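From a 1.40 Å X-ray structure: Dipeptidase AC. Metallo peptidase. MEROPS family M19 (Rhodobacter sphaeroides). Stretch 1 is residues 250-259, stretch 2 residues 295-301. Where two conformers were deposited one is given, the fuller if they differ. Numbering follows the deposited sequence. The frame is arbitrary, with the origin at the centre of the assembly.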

# COMPACT_ATOMS: atom_id res chain seq x y z
N GLN A 250 -14.22 6.03 10.16
CA GLN A 250 -12.81 5.64 10.16
C GLN A 250 -11.90 6.80 9.75
O GLN A 250 -10.85 7.04 10.35
CB GLN A 250 -12.60 4.45 9.22
CG GLN A 250 -13.18 3.14 9.74
CD GLN A 250 -13.01 2.02 8.74
OE1 GLN A 250 -13.50 2.11 7.63
NE2 GLN A 250 -12.29 0.98 9.13
N LEU A 251 -12.31 7.55 8.73
CA LEU A 251 -11.55 8.71 8.31
C LEU A 251 -11.40 9.72 9.45
O LEU A 251 -10.34 10.32 9.63
CB LEU A 251 -12.18 9.37 7.08
CG LEU A 251 -12.19 8.56 5.79
CD1 LEU A 251 -12.95 9.32 4.71
CD2 LEU A 251 -10.79 8.24 5.31
N ALA A 252 -12.47 9.92 10.22
CA ALA A 252 -12.42 10.89 11.32
C ALA A 252 -11.41 10.46 12.38
O ALA A 252 -10.71 11.29 12.94
CB ALA A 252 -13.81 11.07 11.93
N MET A 253 -11.35 9.16 12.64
CA MET A 253 -10.38 8.64 13.60
C MET A 253 -8.95 8.81 13.08
O MET A 253 -8.05 9.18 13.83
CB MET A 253 -10.72 7.18 13.91
CG MET A 253 -12.15 7.03 14.45
SD MET A 253 -12.87 5.38 14.32
CE MET A 253 -11.73 4.47 15.34
N ILE A 254 -8.75 8.56 11.79
CA ILE A 254 -7.43 8.75 11.18
C ILE A 254 -7.03 10.22 11.30
O ILE A 254 -5.90 10.54 11.67
CB ILE A 254 -7.42 8.28 9.71
CG1 ILE A 254 -7.56 6.75 9.65
CG2 ILE A 254 -6.16 8.75 8.98
CD1 ILE A 254 -7.86 6.20 8.26
N ARG A 255 -7.96 11.12 10.98
CA ARG A 255 -7.69 12.55 11.10
C ARG A 255 -7.27 12.94 12.52
O ARG A 255 -6.30 13.67 12.70
CB ARG A 255 -8.91 13.39 10.68
CG ARG A 255 -8.57 14.88 10.60
CD ARG A 255 -9.74 15.79 10.20
NE ARG A 255 -9.27 17.16 9.97
CZ ARG A 255 -9.70 17.96 9.00
NH1 ARG A 255 -10.63 17.56 8.16
NH2 ARG A 255 -9.19 19.18 8.89
N GLU A 256 -8.02 12.47 13.51
CA GLU A 256 -7.74 12.82 14.90
C GLU A 256 -6.32 12.42 15.27
O GLU A 256 -5.63 13.13 16.01
CB GLU A 256 -8.75 12.15 15.84
CG GLU A 256 -8.54 12.45 17.32
CD GLU A 256 -9.57 11.76 18.20
OE1 GLU A 256 -10.63 11.36 17.68
OE2 GLU A 256 -9.31 11.62 19.42
N SER A 257 -5.87 11.30 14.72
CA SER A 257 -4.54 10.77 15.03
C SER A 257 -3.42 11.45 14.24
O SER A 257 -2.26 11.09 14.41
CB SER A 257 -4.50 9.27 14.77
OG SER A 257 -4.38 8.99 13.38
N ARG A 258 -3.77 12.41 13.38
CA ARG A 258 -2.81 13.05 12.48
C ARG A 258 -2.19 12.02 11.55
O ARG A 258 -0.97 11.99 11.34
CB ARG A 258 -1.72 13.78 13.26
CG ARG A 258 -2.23 14.80 14.26
CD ARG A 258 -1.07 15.46 15.00
NE ARG A 258 -0.21 16.22 14.09
CZ ARG A 258 1.09 16.44 14.30
NH1 ARG A 258 1.69 15.96 15.38
NH2 ARG A 258 1.79 17.15 13.42
N GLY A 259 -3.05 11.17 10.99
CA GLY A 259 -2.61 10.03 10.20
C GLY A 259 -2.46 10.28 8.71
O GLY A 259 -2.10 11.36 8.27
N ARG A 295 -12.27 15.47 4.34
CA ARG A 295 -12.48 14.93 5.68
C ARG A 295 -11.16 14.78 6.45
O ARG A 295 -11.11 15.04 7.65
CB ARG A 295 -13.23 13.60 5.61
CG ARG A 295 -14.56 13.65 4.83
CD ARG A 295 -15.45 14.83 5.23
NE ARG A 295 -16.60 14.98 4.34
CZ ARG A 295 -17.82 14.49 4.58
NH1 ARG A 295 -18.07 13.83 5.70
NH2 ARG A 295 -18.79 14.68 3.70
N LEU A 296 -10.11 14.34 5.77
CA LEU A 296 -8.83 14.14 6.45
C LEU A 296 -8.00 15.41 6.62
O LEU A 296 -7.20 15.52 7.54
CB LEU A 296 -7.99 13.10 5.70
CG LEU A 296 -8.58 11.70 5.68
CD1 LEU A 296 -7.84 10.87 4.63
CD2 LEU A 296 -8.48 11.07 7.08
N GLY A 297 -8.19 16.35 5.70
CA GLY A 297 -7.36 17.54 5.65
C GLY A 297 -6.29 17.39 4.60
O GLY A 297 -5.88 16.27 4.26
N GLU A 298 -5.80 18.52 4.10
CA GLU A 298 -4.84 18.55 3.01
C GLU A 298 -3.50 17.90 3.35
O GLU A 298 -2.76 17.55 2.45
CB GLU A 298 -4.56 19.99 2.57
CG GLU A 298 -5.70 20.67 1.84
CD GLU A 298 -5.33 22.07 1.37
OE1 GLU A 298 -4.27 22.57 1.79
OE2 GLU A 298 -6.10 22.65 0.58
N ASP A 299 -3.20 17.76 4.64
CA ASP A 299 -1.91 17.22 5.05
C ASP A 299 -1.92 15.71 5.25
O ASP A 299 -0.89 15.12 5.59
CB ASP A 299 -1.45 17.89 6.35
CG ASP A 299 -1.17 19.36 6.19
OD1 ASP A 299 -0.26 19.71 5.40
OD2 ASP A 299 -1.86 20.17 6.84
N HIS A 300 -3.06 15.07 5.03
CA HIS A 300 -3.21 13.68 5.46
C HIS A 300 -3.64 12.72 4.36
O HIS A 300 -4.18 11.65 4.64
CB HIS A 300 -4.15 13.60 6.66
CG HIS A 300 -3.73 14.47 7.80
ND1 HIS A 300 -2.67 14.16 8.63
CD2 HIS A 300 -4.20 15.67 8.24
CE1 HIS A 300 -2.52 15.11 9.52
NE2 HIS A 300 -3.44 16.04 9.31
N VAL A 301 -3.40 13.13 3.12
CA VAL A 301 -3.73 12.33 1.94
C VAL A 301 -2.54 12.27 1.00
O VAL A 301 -1.83 13.26 0.81
CB VAL A 301 -4.92 12.93 1.18
CG1 VAL A 301 -5.29 12.02 0.01
CG2 VAL A 301 -6.10 13.15 2.10

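Two hydrogen bonds hold this contact, and each runs from a side chain of one stretch to a backbone carbonyl of the other. The shorter joins Arg255 NH1 to Arg295 O at 2.6 Å, with an N-H...O angle of 148°. Arg255 reaches it with an extended chain: chi1, chi2 and chi3 are all t, so a CA-to-CB bond that points sideways still delivers the guanidinium to the end of the neighbouring helix. Carbonyls in a helix's last turn lack the amide partners that a continuing helix would supply, and an arginine is well suited to such a site. Arg295 O lies near the guanidinium plane, at its edge, where the N-H groups point. Leu296 O and Gly297 N lie over one face instead, and Arg255 NH1 stands 3.7 Å from Gly297 N, a packing contact.

The second bond works in the reverse direction. His300 ND1 donates to Gly259 O at 2.9 Å and 146°, the acceptor again near the plane of the ring, at its edge. His300 points toward the first stretch from the last position of a type I turn that begins at Gly297, and the backbone bond from His300 N to Gly297 O, 3.2 Å, closes that turn. Its ring also packs against the chain just before the acceptor, with His300 CE1 3.6 Å from Arg258 CA.

Both helices are followed by a residue of positive phi. Arg258 takes positive phi in a Schellman motif, where Gly259 N bonds to Ile254 O at 3.0 Å and Arg258 N to Arg255 O at 2.9 Å. An ideal CB on Gly259 would point away from the second stretch and lie 2.9 Å from Ile254 CG2, a clash within its own stretch. Gly297 also has positive phi; a CB there would be jammed against the preceding carbonyl O, so the backbone angles alone call for glycine. That CB would point toward the first stretch, 3.4 Å from Arg255 NH2.

Between these polar ends lies Leu296, whose CA-to-CB bond points away although the end of its side chain comes nearer. Leu296 CD2 meets Ile254 CG2 at 3.8 Å and Leu251 O at 3.2 Å, while Leu296 CD1 is 4.0 Å from Leu251 CD2. The aliphatic part of Arg255 adds to the packing, its CG 3.4 Å from Leu296 O. The rule to read here is economical: Leu296 packs against Leu251 and Ile254 in the middle, and two side chains tie the flanks to backbone carbonyls.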